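Local atomic coordinates of serine protease inhibitor 4, isoform B (Drosophila melanogaster, PDB entry 4P0F), a protein that is a serpin that probably inhibits serine-type and perhaps cysteine-type endopeptidases, here in its cleaved form. Residues S26-G31 with S283-K288; A15-N20 with L289-M294. All coordinates share one frame; numbering follows the deposited sequence.

Contact 1: residues S26-G31 with S283-K288; sequences SGQKPG and SEVFQK
Gln28 and Glu284 both hold CG anti to the backbone N (chi1 -167° and -174°) and run on extended, which carries the Gln28 amide and the Glu284 carboxylate to the same place between two helices of the serpin fold, the C-terminal end of helix 6-28 and the short helix 283-288. The two flat groups stack with their planes 11° apart, Gln28 CD lying 3.9 Å from Glu284 OE1. No direct hydrogen bond crosses the interface; water does the joining. One water accepts from Val285 N at 3.0 Å and lies 2.9 Å from Gln28 OE1, to which it can give a proton. The clearer case is a second water, which donates to Gln28 OE1 at 2.7 Å while accepting from Lys288 NZ; the two are consistent with an amide oriented with OE1 toward them. Val285 CG2 sits 3.9 Å from Gln28 OE1, the two side chains crossing at about a right angle, and Val285 also packs on Lys24 and Leu25 of helix 6-28. One helical turn along from Glu284, Lys288 closes a salt bridge: its NZ meets Glu284 OE2 at 2.8 Å, on the anti side of the carboxylate and slightly out of its plane.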
loop_
_atom_site.group_PDB
_atom_site.type_symbol
_atom_site.label_atom_id
_atom_site.label_comp_id
_atom_site.label_asym_id
_atom_site.label_seq_id
_atom_site.Cartn_x
_atom_site.Cartn_y
_atom_site.Cartn_z
ATOM N N SER A 26 -3.900 8.291 9.314
ATOM C CA SER A 26 -3.204 9.245 10.172
ATOM C C SER A 26 -4.109 9.695 11.311
ATOM O O SER A 26 -3.661 9.877 12.440
ATOM C CB SER A 26 -2.733 10.452 9.358
ATOM O OG SER A 26 -1.741 10.067 8.415
ATOM N N GLY A 27 -5.387 9.877 11.011
ATOM C CA GLY A 27 -6.364 10.198 12.029
ATOM C C GLY A 27 -6.572 9.050 12.998
ATOM O O GLY A 27 -6.780 9.273 14.186
ATOM N N GLN A 28 -6.520 7.819 12.493
ATOM C CA GLN A 28 -6.763 6.641 13.324
ATOM C C GLN A 28 -5.530 6.294 14.163
ATOM O O GLN A 28 -5.656 5.739 15.254
ATOM C CB GLN A 28 -7.173 5.438 12.450
ATOM C CG GLN A 28 -7.744 4.251 13.231
ATOM C CD GLN A 28 -8.010 3.017 12.361
ATOM O OE1 GLN A 28 -8.446 3.127 11.213
ATOM N NE2 GLN A 28 -7.743 1.835 12.917
ATOM N N LYS A 29 -4.345 6.632 13.651
ATOM C CA LYS A 29 -3.076 6.268 14.293
ATOM C C LYS A 29 -2.074 7.432 14.244
ATOM O O LYS A 29 -1.072 7.365 13.530
ATOM C CB LYS A 29 -2.477 5.029 13.612
ATOM C CG LYS A 29 -3.466 3.883 13.410
ATOM C CD LYS A 29 -2.968 2.580 14.005
ATOM C CE LYS A 29 -3.923 1.441 13.681
ATOM N NZ LYS A 29 -3.213 0.159 13.426
ATOM N N PRO A 30 -2.334 8.499 15.022
ATOM C CA PRO A 30 -1.670 9.808 14.885
ATOM C C PRO A 30 -0.153 9.852 15.129
ATOM O O PRO A 30 0.522 10.610 14.433
ATOM C CB PRO A 30 -2.389 10.673 15.931
ATOM C CG PRO A 30 -3.004 9.709 16.882
ATOM C CD PRO A 30 -3.377 8.524 16.061
ATOM N N GLY A 31 0.367 9.079 16.077
ATOM C CA GLY A 31 1.769 9.185 16.453
ATOM C C GLY A 31 2.659 8.075 15.925
ATOM O O GLY A 31 3.757 7.859 16.444
ATOM N N SER A 283 -11.572 -1.862 7.858
ATOM C CA SER A 283 -13.024 -1.677 7.786
ATOM C C SER A 283 -13.433 -0.241 8.093
ATOM O O SER A 283 -14.269 0.341 7.398
ATOM C CB SER A 283 -13.747 -2.618 8.759
ATOM O OG SER A 283 -13.631 -3.961 8.331
ATOM N N GLU A 284 -12.851 0.325 9.144
ATOM C CA GLU A 284 -13.195 1.674 9.556
ATOM C C GLU A 284 -12.810 2.694 8.478
ATOM O O GLU A 284 -13.592 3.602 8.180
ATOM C CB GLU A 284 -12.523 2.003 10.888
ATOM C CG GLU A 284 -12.937 3.338 11.490
ATOM C CD GLU A 284 -12.164 3.663 12.757
ATOM O OE1 GLU A 284 -11.708 2.720 13.434
ATOM O OE2 GLU A 284 -11.999 4.859 13.070
ATOM N N VAL A 285 -11.629 2.538 7.885
ATOM C CA VAL A 285 -11.188 3.430 6.810
ATOM C C VAL A 285 -12.172 3.348 5.635
ATOM O O VAL A 285 -12.607 4.379 5.111
ATOM C CB VAL A 285 -9.756 3.091 6.331
ATOM C CG1 VAL A 285 -9.449 3.729 4.981
ATOM C CG2 VAL A 285 -8.742 3.540 7.366
ATOM N N PHE A 286 -12.541 2.135 5.239
ATOM C CA PHE A 286 -13.472 1.974 4.116
ATOM C C PHE A 286 -14.830 2.579 4.421
ATOM O O PHE A 286 -15.444 3.195 3.552
ATOM C CB PHE A 286 -13.632 0.507 3.742
ATOM C CG PHE A 286 -12.609 0.021 2.766
ATOM C CD1 PHE A 286 -11.268 0.005 3.095
ATOM C CD2 PHE A 286 -12.987 -0.437 1.523
ATOM C CE1 PHE A 286 -10.331 -0.449 2.193
ATOM C CE2 PHE A 286 -12.058 -0.884 0.622
ATOM C CZ PHE A 286 -10.718 -0.892 0.963
ATOM N N GLN A 287 -15.308 2.408 5.650
ATOM C CA GLN A 287 -16.562 3.024 6.047
ATOM C C GLN A 287 -16.494 4.547 5.961
ATOM O O GLN A 287 -17.424 5.200 5.471
ATOM C CB GLN A 287 -16.928 2.586 7.460
ATOM C CG GLN A 287 -17.344 1.122 7.526
ATOM C CD GLN A 287 -17.420 0.599 8.940
ATOM O OE1 GLN A 287 -16.793 1.143 9.851
ATOM N NE2 GLN A 287 -18.197 -0.455 9.136
ATOM N N LYS A 288 -15.389 5.114 6.429
ATOM C CA LYS A 288 -15.224 6.563 6.402
ATOM C C LYS A 288 -15.055 7.102 4.984
ATOM O O LYS A 288 -15.249 8.296 4.750
ATOM C CB LYS A 288 -14.031 6.980 7.252
ATOM C CG LYS A 288 -14.272 6.841 8.740
ATOM C CD LYS A 288 -12.987 7.102 9.501
ATOM C CE LYS A 288 -13.178 7.027 11.006
ATOM N NZ LYS A 288 -11.879 7.273 11.703
HETATM O O HOH W 1 -9.567 1.087 9.533
HETATM O O HOH W 2 -9.926 5.273 10.344
#

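Contact 2: residues A15-N20 with L289-M294; sequences ALFSIN and LGMSRM
Phe17 and Leu289 meet where helix 6-28 passes the chain that leaves helix 283-288. The more deeply buried side of this contact is apolar and centres on the Phe17 ring. Leu289 CD1 approaches Phe17 CE1 obliquely at 4.3 Å, while the terminal methyl of Met291, its CE, sits at the ring edge near the ring plane, also 4.3 Å from Phe17 CE1. The CB bond of Phe17 runs alongside 289-294, and chi1 of -178° brings the far end of the ring, CE1, nearer to it. Phe17 and Met291, both buried, also share Leu64 of helix 54-64 as a neighbour, and Ile41 and Gln42 of helix 38-49 touch Phe17 as well, so helices 38-49 and 54-64 also pack on the ring.

The other side is more open, since Asn20 and Leu289 are both partly exposed. The shortest approach is nevertheless here: the second methyl of Leu289, CD2, rests 3.9 Å from Asn20 CB. This aliphatic touch is all that Asn20 contributes; no hydrogen bond links the two segments. The chain beyond Leu289 passes through exposed Gly290 before Met291 turns back inward.

With phi 84°, Gly290 lets the backbone turn sharply, its N bonding to Gln287 O while Met291 N bonds to Phe286 O. Leu289 and Met291 flank the turn and both start toward helix 6-28. The arrangement is a helix C-terminus closed by a Schellman motif, with Gly290 as its C-prime residue.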
loop_
_atom_site.group_PDB
_atom_site.type_symbol
_atom_site.label_atom_id
_atom_site.label_comp_id
_atom_site.label_asym_id
_atom_site.label_seq_id
_atom_site.Cartn_x
_atom_site.Cartn_y
_atom_site.Cartn_z
ATOM N N ALA A 15 -3.566 7.610 -6.915
ATOM C CA ALA A 15 -2.939 8.655 -6.103
ATOM C C ALA A 15 -3.946 9.346 -5.185
ATOM O O ALA A 15 -3.637 9.647 -4.033
ATOM C CB ALA A 15 -2.227 9.687 -6.994
ATOM N N LEU A 16 -5.152 9.596 -5.680
ATOM C CA LEU A 16 -6.172 10.227 -4.856
ATOM C C LEU A 16 -6.658 9.255 -3.775
ATOM O O LEU A 16 -6.781 9.629 -2.615
ATOM C CB LEU A 16 -7.336 10.716 -5.719
ATOM C CG LEU A 16 -8.522 11.362 -4.983
ATOM C CD1 LEU A 16 -8.088 12.463 -4.035
ATOM C CD2 LEU A 16 -9.505 11.915 -5.981
ATOM N N PHE A 17 -6.931 8.011 -4.159
ATOM C CA PHE A 17 -7.250 6.977 -3.176
ATOM C C PHE A 17 -6.176 6.902 -2.091
ATOM O O PHE A 17 -6.493 6.788 -0.903
ATOM C CB PHE A 17 -7.412 5.617 -3.857
ATOM C CG PHE A 17 -7.793 4.505 -2.913
ATOM C CD1 PHE A 17 -8.988 4.546 -2.231
ATOM C CD2 PHE A 17 -6.948 3.428 -2.705
ATOM C CE1 PHE A 17 -9.350 3.526 -1.367
ATOM C CE2 PHE A 17 -7.304 2.410 -1.839
ATOM C CZ PHE A 17 -8.510 2.472 -1.168
ATOM N N SER A 18 -4.912 7.014 -2.497
ATOM C CA SER A 18 -3.794 6.940 -1.563
ATOM C C SER A 18 -3.859 8.028 -0.498
ATOM O O SER A 18 -3.717 7.746 0.692
ATOM C CB SER A 18 -2.455 7.054 -2.298
ATOM O OG SER A 18 -2.277 6.019 -3.248
ATOM N N ILE A 19 -4.037 9.281 -0.911
ATOM C CA ILE A 19 -4.065 10.352 0.066
ATOM C C ILE A 19 -5.340 10.264 0.899
ATOM O O ILE A 19 -5.336 10.640 2.067
ATOM C CB ILE A 19 -3.910 11.750 -0.600
ATOM C CG1 ILE A 19 -5.038 12.050 -1.578
ATOM C CG2 ILE A 19 -2.580 11.813 -1.324
ATOM C CD1 ILE A 19 -5.055 13.490 -2.060
ATOM N N ASN A 20 -6.426 9.743 0.319
ATOM C CA ASN A 20 -7.645 9.532 1.096
ATOM C C ASN A 20 -7.396 8.552 2.245
ATOM O O ASN A 20 -7.762 8.818 3.394
ATOM C CB ASN A 20 -8.778 9.013 0.208
ATOM C CG ASN A 20 -9.288 10.053 -0.780
ATOM O OD1 ASN A 20 -8.945 11.235 -0.712
ATOM N ND2 ASN A 20 -10.161 9.614 -1.677
ATOM N N LEU A 289 -14.695 6.229 4.049
ATOM C CA LEU A 289 -14.589 6.608 2.642
ATOM C C LEU A 289 -15.853 6.227 1.862
ATOM O O LEU A 289 -15.855 6.229 0.635
ATOM C CB LEU A 289 -13.356 5.970 2.010
ATOM C CG LEU A 289 -12.026 6.475 2.584
ATOM C CD1 LEU A 289 -10.850 5.744 1.979
ATOM C CD2 LEU A 289 -11.874 7.960 2.367
ATOM N N GLY A 290 -16.928 5.927 2.584
ATOM C CA GLY A 290 -18.234 5.733 1.978
ATOM C C GLY A 290 -18.495 4.351 1.425
ATOM O O GLY A 290 -19.399 4.178 0.607
ATOM N N MET A 291 -17.721 3.368 1.879
ATOM C CA MET A 291 -17.869 1.991 1.411
ATOM C C MET A 291 -18.327 1.053 2.537
ATOM O O MET A 291 -17.761 -0.024 2.728
ATOM C CB MET A 291 -16.561 1.506 0.793
ATOM C CG MET A 291 -16.183 2.295 -0.456
ATOM S SD MET A 291 -14.593 1.843 -1.183
ATOM C CE MET A 291 -13.442 2.748 -0.137
ATOM N N SER A 292 -19.381 1.456 3.246
ATOM C CA SER A 292 -19.886 0.704 4.402
ATOM C C SER A 292 -20.706 -0.525 4.054
ATOM O O SER A 292 -20.761 -1.469 4.845
ATOM C CB SER A 292 -20.748 1.607 5.286
ATOM O OG SER A 292 -19.940 2.560 5.946
ATOM N N ARG A 293 -21.375 -0.520 2.907
ATOM C CA ARG A 293 -22.371 -1.560 2.641
ATOM C C ARG A 293 -21.773 -2.977 2.587
ATOM O O ARG A 293 -22.418 -3.949 3.012
ATOM C CB ARG A 293 -23.119 -1.247 1.340
ATOM C CG ARG A 293 -24.410 -2.023 1.150
ATOM C CD ARG A 293 -25.246 -1.404 0.039
ATOM N NE ARG A 293 -26.443 -2.171 -0.275
ATOM C CZ ARG A 293 -27.635 -1.983 0.289
ATOM N NH1 ARG A 293 -27.804 -1.053 1.220
ATOM N NH2 ARG A 293 -28.662 -2.736 -0.082
ATOM N N MET A 294 -20.552 -3.091 2.079
ATOM C CA MET A 294 -19.856 -4.372 1.959
ATOM C C MET A 294 -19.702 -5.139 3.287
ATOM O O MET A 294 -19.584 -6.365 3.280
ATOM C CB MET A 294 -18.476 -4.140 1.339
ATOM C CG MET A 294 -17.598 -3.270 2.183
ATOM S SD MET A 294 -16.210 -2.608 1.231
ATOM C CE MET A 294 -15.426 -4.134 0.797
#

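In the fold
Contacts 1 and 2 have centres about 11 Å apart on the same side of the chain's centre, and helix 6-28 serves both. In sequence order 15-20 and 26-31 come first, then, more than 250 residues later, 283-288 and 289-294, so contact 1 is nested inside the loop closed by contact 2. The later pair is continuous: the helix-ending turn joins the two contacts, the Phe286 ring packs on Met294, and Gln287 CG lies against Ser292 OG. Two successive levels of the N-terminal helix thus lie beside one helix and its exit turn, joining chain-distant parts of the serpin fold within its helical region.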